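Local structure of glycerol dehydratase (Clostridium butyricum, 1R9D) at residues 674-680 with 783-787; 667-671 with 699-703; 258-262 with 306-311; 70-74 with 264-269. The protein probably acts as a glycyl-radical lyase that dehydrates glycerol without the help of vitamin B12. The contacts are given in a common frame with arbitrary orientation. Numbering follows the deposited sequence.

The four contacts form two touching pairs. Contacts 1 and 2, with centres 13 Å apart, meet where Asp676 packs on Pro671 and interleave along the chain within its C-terminal part; in contact 2 the side chain of Leu700 lies about 8 Å from the bound glycerol. Contacts 3 and 4, with centres 10 Å apart, share helix 260-277 and are joined by a probable hydrogen bond of 2.7 Å from Tyr261 OH to Leu71 O. The pairs are well separated: the centre of contact 2 is 35 Å from that of contact 4, across the middle of the chain, and 36 Å from that of contact 3.

Contact 1 (674-680 with 783-787); sequences GCDVSGP and TEHVM
Both segments are irregular: 674-680, in the glycine radical family region, loops round to the start of helix 680-687, while the extended C-terminal tail comprises 783-787. CA atoms are 5.2 Å apart for Gly674 and Thr783 and 6.3 Å for Pro680 and His785. Gly674 has positive phi (67/2), and Gly679 (98/161), a conformation suited to glycine, is the N-cap before Pro680. Asp676 (chi1 43°, p) turns its carboxylate to the tail: OD1 accepts from Thr783 OG1 at 2.7 Å, OD2 from His785 NE2 at 2.8 Å. Thr783, chi1 m, also accepts from Gly674 N at its OG1 (2.9 Å), relaying between backbone and carboxylate. His785 (chi1 m, chi2 -73°) has Asp676 OD2 at its ring edge and Pro680 over one face, with CB 4.2 Å from the ring centroid in a CH-pi contact. Pro680 CD also meets Val786 O at 3.2 Å. Backbone bonds of His785 to Lys704 and His706 run the tail beside strand 702-705, while Asn604 holds the backbone of Cys675 and Val677. The histidine-carboxylate pair thus ties the chain end to the loop, with NE2 of His785 carrying the proton and the carboxylate bridging two tail side chains.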
# COMPACT_ATOMS: atom_id res chain seq x y z
N GLY A 674 24.92 -44.33 8.32
CA GLY A 674 25.83 -45.45 8.10
C GLY A 674 27.01 -45.20 7.19
O GLY A 674 27.80 -46.12 6.95
N CYS A 675 27.14 -43.98 6.67
CA CYS A 675 28.24 -43.67 5.77
C CYS A 675 29.53 -43.27 6.47
O CYS A 675 30.62 -43.47 5.93
CB CYS A 675 27.83 -42.57 4.80
SG CYS A 675 26.67 -43.15 3.54
N ASP A 676 29.40 -42.71 7.67
CA ASP A 676 30.56 -42.31 8.45
C ASP A 676 31.00 -43.48 9.33
O ASP A 676 30.52 -43.67 10.44
CB ASP A 676 30.24 -41.05 9.29
CG ASP A 676 28.87 -41.10 9.97
OD1 ASP A 676 27.96 -41.79 9.47
OD2 ASP A 676 28.71 -40.41 11.00
N VAL A 677 31.94 -44.26 8.79
CA VAL A 677 32.45 -45.45 9.47
C VAL A 677 33.89 -45.31 9.95
O VAL A 677 34.57 -46.32 10.20
CB VAL A 677 32.36 -46.66 8.53
CG1 VAL A 677 30.92 -46.91 8.13
CG2 VAL A 677 33.21 -46.41 7.28
N SER A 678 34.36 -44.08 10.09
CA SER A 678 35.74 -43.85 10.52
C SER A 678 35.85 -43.13 11.86
O SER A 678 36.92 -42.63 12.21
CB SER A 678 36.48 -43.06 9.44
OG SER A 678 36.33 -43.69 8.17
N GLY A 679 34.76 -43.09 12.61
CA GLY A 679 34.80 -42.41 13.90
C GLY A 679 34.25 -40.99 13.85
O GLY A 679 34.18 -40.40 12.77
N PRO A 680 33.87 -40.41 14.99
CA PRO A 680 33.33 -39.05 15.03
C PRO A 680 34.32 -37.93 14.69
O PRO A 680 33.92 -36.90 14.16
CB PRO A 680 32.79 -38.94 16.46
CG PRO A 680 33.72 -39.82 17.24
CD PRO A 680 33.85 -41.03 16.34
N THR A 783 23.61 -42.79 12.42
CA THR A 783 24.82 -43.46 12.85
C THR A 783 25.04 -43.25 14.35
O THR A 783 24.86 -42.15 14.86
CB THR A 783 26.06 -42.91 12.13
OG1 THR A 783 25.88 -43.02 10.71
CG2 THR A 783 27.31 -43.67 12.55
N GLU A 784 25.42 -44.31 15.05
CA GLU A 784 25.69 -44.22 16.47
C GLU A 784 27.20 -44.33 16.65
O GLU A 784 27.79 -45.34 16.28
CB GLU A 784 25.00 -45.34 17.24
CG GLU A 784 25.43 -45.44 18.69
CD GLU A 784 24.76 -46.59 19.43
OE1 GLU A 784 23.57 -46.45 19.79
OE2 GLU A 784 25.42 -47.63 19.64
N HIS A 785 27.81 -43.30 17.23
CA HIS A 785 29.26 -43.28 17.43
C HIS A 785 29.71 -43.62 18.85
O HIS A 785 28.92 -43.61 19.79
CB HIS A 785 29.82 -41.89 17.10
CG HIS A 785 29.84 -41.57 15.64
ND1 HIS A 785 30.73 -42.14 14.76
CD2 HIS A 785 29.09 -40.71 14.91
CE1 HIS A 785 30.52 -41.65 13.55
NE2 HIS A 785 29.53 -40.78 13.62
N VAL A 786 31.00 -43.91 18.95
CA VAL A 786 31.66 -44.17 20.22
C VAL A 786 32.82 -43.19 20.09
O VAL A 786 33.16 -42.78 18.98
CB VAL A 786 32.18 -45.62 20.36
CG1 VAL A 786 31.00 -46.54 20.66
CG2 VAL A 786 32.89 -46.05 19.10
N MET A 787 33.42 -42.80 21.21
CA MET A 787 34.50 -41.83 21.17
C MET A 787 35.80 -42.40 20.60
O MET A 787 36.31 -41.91 19.59
CB MET A 787 34.72 -41.28 22.59
CG MET A 787 35.14 -39.82 22.65
SD MET A 787 33.93 -38.66 21.97
CE MET A 787 32.95 -38.24 23.42

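Contact 2 (667-671 with 699-703); sequences DGVSP and TLFNQ
Asp667 to Ser670 form a type II' beta turn, with Gly668 (57/-133) at its second position, set against the extended run 699-703. CA atoms lie 4.8 Å apart for Gly668 and Leu700 and 5.1 Å for Ser670 and Phe701. A CB on Gly668 would collide with Leu700 O, to which its CA already makes a C-H...O contact of 3.4 Å. Leu700 O accepts from Val669 N at 2.8 Å. Ser670 OG (chi1 m) accepts from Asn702 N at 2.8 Å and donates to Asp667 O at 3.1 Å, the same carbonyl that closes the turn by taking Ser670 N, also at 3.1 Å. The turn lies beside the start of strand 702-705, which pairs in parallel with strand 733-738, consistent with the beta/alpha barrel of glycyl radical enzymes. Phe701 N is taken up by His733 ND1 and Thr699 OG1 by His692. Asp667 (chi1 p) points at the strand, and its OD1 accepts from Asn702 ND2 at 3.0 Å; that amide has a further, weak bond to Val761 O. Phe701 (chi1 t, chi2 27°) adds apolar contacts beside the polar row: Val669 CG2 is 4.0 Å from Phe701 CB, and Pro671 CD 3.9 Å from Phe701 CE1.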
# COMPACT_ATOMS: atom_id res chain seq x y z
N ASP A 667 20.37 -35.09 7.12
CA ASP A 667 19.98 -33.92 7.91
C ASP A 667 21.10 -32.89 8.04
O ASP A 667 22.21 -33.21 8.45
CB ASP A 667 19.54 -34.39 9.31
CG ASP A 667 20.56 -35.31 9.96
OD1 ASP A 667 21.18 -34.90 10.96
OD2 ASP A 667 20.74 -36.45 9.48
N GLY A 668 20.80 -31.64 7.68
CA GLY A 668 21.80 -30.58 7.77
C GLY A 668 23.05 -30.90 6.97
O GLY A 668 22.97 -31.31 5.82
N VAL A 669 24.22 -30.71 7.58
CA VAL A 669 25.47 -31.01 6.91
C VAL A 669 26.07 -32.30 7.46
O VAL A 669 27.26 -32.58 7.27
CB VAL A 669 26.49 -29.85 7.07
CG1 VAL A 669 25.97 -28.62 6.34
CG2 VAL A 669 26.74 -29.55 8.55
N SER A 670 25.25 -33.09 8.15
CA SER A 670 25.69 -34.36 8.73
C SER A 670 25.84 -35.43 7.66
O SER A 670 25.12 -35.43 6.67
CB SER A 670 24.66 -34.86 9.76
OG SER A 670 24.25 -33.84 10.65
N PRO A 671 26.79 -36.36 7.84
CA PRO A 671 26.99 -37.44 6.86
C PRO A 671 25.72 -38.29 6.78
O PRO A 671 24.93 -38.32 7.73
CB PRO A 671 28.16 -38.23 7.46
CG PRO A 671 28.95 -37.17 8.17
CD PRO A 671 27.86 -36.36 8.85
N THR A 699 24.35 -23.50 9.61
CA THR A 699 24.47 -24.88 9.15
C THR A 699 24.26 -25.74 10.39
O THR A 699 24.60 -25.33 11.50
CB THR A 699 25.86 -25.18 8.53
OG1 THR A 699 26.86 -25.19 9.56
CG2 THR A 699 26.22 -24.12 7.50
N LEU A 700 23.70 -26.94 10.21
CA LEU A 700 23.41 -27.81 11.34
C LEU A 700 24.11 -29.17 11.25
O LEU A 700 23.98 -29.88 10.25
CB LEU A 700 21.90 -27.99 11.43
CG LEU A 700 21.29 -28.74 12.62
CD1 LEU A 700 19.92 -28.18 12.91
CD2 LEU A 700 21.21 -30.23 12.31
N PHE A 701 24.82 -29.53 12.31
CA PHE A 701 25.54 -30.79 12.36
C PHE A 701 25.08 -31.66 13.54
O PHE A 701 25.24 -31.27 14.70
CB PHE A 701 27.05 -30.48 12.44
CG PHE A 701 27.94 -31.70 12.48
CD1 PHE A 701 27.54 -32.90 11.91
CD2 PHE A 701 29.20 -31.61 13.05
CE1 PHE A 701 28.39 -34.01 11.92
CE2 PHE A 701 30.07 -32.72 13.06
CZ PHE A 701 29.65 -33.92 12.49
N ASN A 702 24.51 -32.82 13.23
CA ASN A 702 24.02 -33.76 14.24
C ASN A 702 24.96 -34.94 14.42
O ASN A 702 25.46 -35.50 13.43
CB ASN A 702 22.68 -34.38 13.84
CG ASN A 702 21.47 -33.62 14.35
OD1 ASN A 702 21.44 -33.17 15.49
ND2 ASN A 702 20.45 -33.52 13.51
N GLN A 703 25.20 -35.33 15.67
CA GLN A 703 26.00 -36.51 15.97
C GLN A 703 25.27 -37.23 17.11
O GLN A 703 24.66 -36.60 17.97
CB GLN A 703 27.44 -36.15 16.35
CG GLN A 703 28.35 -36.06 15.12
CD GLN A 703 29.83 -36.22 15.43
OE1 GLN A 703 30.62 -36.63 14.58
NE2 GLN A 703 30.21 -35.88 16.65

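Contact 3 (258-262 with 306-311); sequences KSFYE and FAQELI
Tyr261 lays one face of its ring under Leu310, whose CD2 stands 4.0 Å from the ring centroid, 16° off the normal, in a CH-pi contact. This is helix-to-helix packing: the first turn of helix 260-277 meets helix 304-317, with CA atoms 7.2 Å apart for Tyr261 and Leu310 and 7.4 Å for Phe260 and Ala307. Phe306 (chi1 t) directs its ring edge at the Tyr261 face in an offset edge-to-face pair, centroids 5.7 Å apart and planes at 75°; the closest atoms are Tyr261 CE2 and Phe306 CZ at 3.8 Å. Tyr261 (chi1 -160°, t) sends its OH beyond both segments to Leu71 O. Phe260, chi1 t, points at the other helix and fits among three residues: CE2 is 4.0 Å from Ala307 CB, CD2 4.1 Å from Leu310 CD1, and CZ 4.0 Å from Ile311 CG1. Tyr296 of helix 288-298 touches Phe260 and Ala307. Besides these apolar and aromatic contacts, Ala307 O lies 3.7 Å from Phe260 CE2, at the ring edge. A capping box starts helix 260-277: Ser259 N donates to Glu262 OE2 at 3.2 Å, and Glu262 N returns a weak bond of 3.3 Å to Ser259 OG.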
# COMPACT_ATOMS: atom_id res chain seq x y z
N LYS A 258 12.43 -4.08 38.50
CA LYS A 258 13.43 -3.67 39.48
C LYS A 258 14.07 -4.92 40.07
O LYS A 258 15.28 -5.12 40.00
CB LYS A 258 12.76 -2.85 40.59
CG LYS A 258 13.67 -2.47 41.75
CD LYS A 258 14.64 -1.35 41.38
CE LYS A 258 15.40 -0.88 42.62
NZ LYS A 258 16.32 0.26 42.31
N SER A 259 13.23 -5.79 40.64
CA SER A 259 13.70 -7.02 41.26
C SER A 259 13.75 -8.15 40.22
O SER A 259 13.27 -7.99 39.10
CB SER A 259 12.76 -7.43 42.38
OG SER A 259 11.51 -7.81 41.86
N PHE A 260 14.32 -9.29 40.61
CA PHE A 260 14.42 -10.42 39.71
C PHE A 260 13.05 -11.01 39.36
O PHE A 260 12.79 -11.34 38.20
CB PHE A 260 15.31 -11.52 40.31
CG PHE A 260 15.70 -12.60 39.33
CD1 PHE A 260 16.54 -12.31 38.26
CD2 PHE A 260 15.21 -13.89 39.47
CE1 PHE A 260 16.89 -13.30 37.34
CE2 PHE A 260 15.56 -14.89 38.56
CZ PHE A 260 16.40 -14.59 37.49
N TYR A 261 12.17 -11.13 40.35
CA TYR A 261 10.84 -11.68 40.11
C TYR A 261 10.13 -10.80 39.09
O TYR A 261 9.49 -11.30 38.17
CB TYR A 261 10.05 -11.72 41.43
CG TYR A 261 8.86 -12.68 41.46
CD1 TYR A 261 8.21 -13.08 40.30
CD2 TYR A 261 8.35 -13.12 42.68
CE1 TYR A 261 7.08 -13.90 40.35
CE2 TYR A 261 7.22 -13.93 42.75
CZ TYR A 261 6.59 -14.32 41.58
OH TYR A 261 5.47 -15.10 41.66
N GLU A 262 10.24 -9.48 39.26
CA GLU A 262 9.61 -8.53 38.35
C GLU A 262 10.18 -8.68 36.93
O GLU A 262 9.43 -8.62 35.96
CB GLU A 262 9.82 -7.10 38.84
CG GLU A 262 9.00 -6.74 40.08
CD GLU A 262 9.37 -5.39 40.67
OE1 GLU A 262 8.74 -4.99 41.68
OE2 GLU A 262 10.29 -4.73 40.13
N PHE A 306 15.24 -19.64 45.10
CA PHE A 306 14.02 -19.05 44.56
C PHE A 306 14.27 -18.50 43.16
O PHE A 306 13.40 -18.57 42.29
CB PHE A 306 13.49 -17.95 45.47
CG PHE A 306 12.13 -17.44 45.07
CD1 PHE A 306 11.08 -18.34 44.86
CD2 PHE A 306 11.89 -16.08 44.89
CE1 PHE A 306 9.82 -17.88 44.48
CE2 PHE A 306 10.63 -15.62 44.51
CZ PHE A 306 9.59 -16.52 44.30
N ALA A 307 15.45 -17.93 42.94
CA ALA A 307 15.79 -17.39 41.63
C ALA A 307 15.76 -18.55 40.64
O ALA A 307 15.24 -18.43 39.53
CB ALA A 307 17.19 -16.76 41.65
N GLN A 308 16.30 -19.70 41.06
CA GLN A 308 16.32 -20.87 40.20
C GLN A 308 14.90 -21.40 39.96
O GLN A 308 14.59 -21.84 38.86
CB GLN A 308 17.18 -21.98 40.82
CG GLN A 308 17.30 -23.23 39.94
CD GLN A 308 18.07 -22.97 38.65
OE1 GLN A 308 19.22 -22.55 38.68
NE2 GLN A 308 17.43 -23.24 37.51
N GLU A 309 14.05 -21.36 40.98
CA GLU A 309 12.68 -21.84 40.80
C GLU A 309 11.92 -20.96 39.80
O GLU A 309 11.11 -21.45 39.02
CB GLU A 309 11.94 -21.88 42.15
CG GLU A 309 10.50 -22.41 42.07
CD GLU A 309 9.86 -22.61 43.44
OE1 GLU A 309 10.12 -21.80 44.35
OE2 GLU A 309 9.08 -23.58 43.61
N LEU A 310 12.19 -19.66 39.82
CA LEU A 310 11.54 -18.73 38.90
C LEU A 310 11.98 -19.01 37.46
O LEU A 310 11.17 -18.95 36.53
CB LEU A 310 11.86 -17.28 39.28
CG LEU A 310 11.18 -16.77 40.54
CD1 LEU A 310 11.68 -15.38 40.88
CD2 LEU A 310 9.67 -16.76 40.33
N ILE A 311 13.26 -19.30 37.29
CA ILE A 311 13.78 -19.61 35.96
C ILE A 311 13.13 -20.91 35.50
O ILE A 311 12.73 -21.04 34.34
CB ILE A 311 15.33 -19.73 35.99
CG1 ILE A 311 15.94 -18.35 36.27
CG2 ILE A 311 15.85 -20.28 34.66
CD1 ILE A 311 17.46 -18.33 36.30

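Contact 4 (70-74 with 264-269); sequences ELIVG and CQLFWF
Ile72 lies at the apolar centre, its CD1 3.8 Å from Cys264 CB and its CG2 3.8 Å from Trp268 CB, with both chi angles m. The arrangement joins an irregular, largely extended loop, 70-74, to one side of helix 260-277 within the pyruvate formate-lyase-like part of the chain, using Cys264, Gln265, Trp268 and Phe269, spaced as successive turns of one helix face. CA atoms are 5.7 Å apart for Ile72 and Gln265 and 6.7 Å for Gly74 and Phe269. Val73 adds a looser apolar contact, CG2 to Phe269 CZ at 4.3 Å, and packs behind on Ile245 and Cys249 of helix 236-252. Gly74 adopts 132/102, backbone angles that suit glycine; a CB would also collide with Trp268 NE1. Further out, side chains of the helix bond Val73 N, Val73 O and Gly74 O. Gln265 (chi1 t, chi2 p) pairs its amide with both polar atoms of Val73: OE1 accepts from Val73 N at 3.0 Å and NE2 donates to Val73 O at 2.9 Å, so the side chain imitates a neighbouring strand. Trp268 (chi1 t, chi2 -110°) donates from NE1, at the ring edge, a hydrogen bond to Gly74 O at 2.8 Å, the same carbonyl taking a weak bond from Lys317. A water donates to Gln265 OE1 at 2.7 Å and, weakly, to Leu71 O at 3.3 Å.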
# COMPACT_ATOMS: atom_id res chain seq x y z
N GLU A 70 1.22 -21.77 39.77
CA GLU A 70 2.10 -20.94 38.95
C GLU A 70 2.67 -19.73 39.71
O GLU A 70 1.97 -19.12 40.53
CB GLU A 70 1.37 -20.43 37.70
CG GLU A 70 1.35 -21.40 36.53
CD GLU A 70 0.74 -20.79 35.27
OE1 GLU A 70 1.04 -21.29 34.17
OE2 GLU A 70 -0.03 -19.81 35.39
N LEU A 71 3.93 -19.41 39.44
CA LEU A 71 4.58 -18.25 40.05
C LEU A 71 4.66 -17.17 38.96
O LEU A 71 4.58 -15.98 39.23
CB LEU A 71 5.98 -18.59 40.54
CG LEU A 71 6.13 -19.43 41.82
CD1 LEU A 71 7.60 -19.72 42.07
CD2 LEU A 71 5.52 -18.69 43.00
N ILE A 72 4.81 -17.63 37.72
CA ILE A 72 4.88 -16.74 36.56
C ILE A 72 3.58 -16.97 35.79
O ILE A 72 3.30 -18.09 35.37
CB ILE A 72 6.09 -17.10 35.65
CG1 ILE A 72 7.40 -16.84 36.40
CG2 ILE A 72 6.02 -16.30 34.34
CD1 ILE A 72 7.67 -15.37 36.71
N VAL A 73 2.79 -15.92 35.61
CA VAL A 73 1.51 -16.06 34.93
C VAL A 73 1.43 -15.48 33.52
O VAL A 73 2.21 -14.61 33.15
CB VAL A 73 0.37 -15.45 35.78
CG1 VAL A 73 0.25 -16.19 37.10
CG2 VAL A 73 0.64 -13.97 36.04
N GLY A 74 0.46 -15.98 32.76
CA GLY A 74 0.25 -15.54 31.39
C GLY A 74 0.09 -16.77 30.51
O GLY A 74 1.08 -17.43 30.18
N CYS A 264 11.52 -11.41 35.62
CA CYS A 264 11.04 -12.69 35.08
C CYS A 264 9.60 -12.60 34.58
O CYS A 264 9.26 -13.14 33.52
CB CYS A 264 11.13 -13.80 36.13
SG CYS A 264 12.81 -14.37 36.49
N GLN A 265 8.74 -11.93 35.34
CA GLN A 265 7.34 -11.81 34.95
C GLN A 265 7.16 -10.89 33.74
O GLN A 265 6.37 -11.19 32.85
CB GLN A 265 6.49 -11.30 36.12
CG GLN A 265 5.01 -11.17 35.76
CD GLN A 265 4.37 -12.50 35.43
OE1 GLN A 265 4.08 -13.31 36.32
NE2 GLN A 265 4.14 -12.74 34.14
N LEU A 266 7.88 -9.78 33.72
CA LEU A 266 7.77 -8.84 32.60
C LEU A 266 8.33 -9.49 31.33
O LEU A 266 7.79 -9.30 30.23
CB LEU A 266 8.51 -7.54 32.92
CG LEU A 266 8.48 -6.44 31.85
CD1 LEU A 266 7.06 -6.22 31.35
CD2 LEU A 266 9.05 -5.16 32.43
N PHE A 267 9.40 -10.26 31.49
CA PHE A 267 9.99 -10.96 30.35
C PHE A 267 8.92 -11.83 29.70
O PHE A 267 8.71 -11.77 28.49
CB PHE A 267 11.15 -11.86 30.80
CG PHE A 267 11.52 -12.90 29.78
CD1 PHE A 267 12.29 -12.56 28.67
CD2 PHE A 267 11.04 -14.20 29.90
CE1 PHE A 267 12.57 -13.52 27.69
CE2 PHE A 267 11.32 -15.16 28.93
CZ PHE A 267 12.09 -14.81 27.82
N TRP A 268 8.24 -12.64 30.51
CA TRP A 268 7.22 -13.51 29.96
C TRP A 268 6.07 -12.77 29.29
O TRP A 268 5.56 -13.23 28.27
CB TRP A 268 6.67 -14.47 31.04
CG TRP A 268 5.65 -15.40 30.46
CD1 TRP A 268 4.31 -15.41 30.71
CD2 TRP A 268 5.88 -16.39 29.45
NE1 TRP A 268 3.68 -16.33 29.90
CE2 TRP A 268 4.63 -16.95 29.12
CE3 TRP A 268 7.02 -16.86 28.79
CZ2 TRP A 268 4.48 -17.95 28.15
CZ3 TRP A 268 6.88 -17.86 27.82
CH2 TRP A 268 5.61 -18.39 27.52
N PHE A 269 5.64 -11.64 29.85
CA PHE A 269 4.55 -10.90 29.22
C PHE A 269 4.99 -10.38 27.85
O PHE A 269 4.21 -10.40 26.90
CB PHE A 269 4.09 -9.73 30.10
CG PHE A 269 3.10 -10.12 31.17
CD1 PHE A 269 1.96 -10.85 30.85
CD2 PHE A 269 3.32 -9.76 32.50
CE1 PHE A 269 1.03 -11.21 31.83
CE2 PHE A 269 2.40 -10.12 33.49
CZ PHE A 269 1.26 -10.85 33.15
O HOH W 1 4.00 -12.70 38.91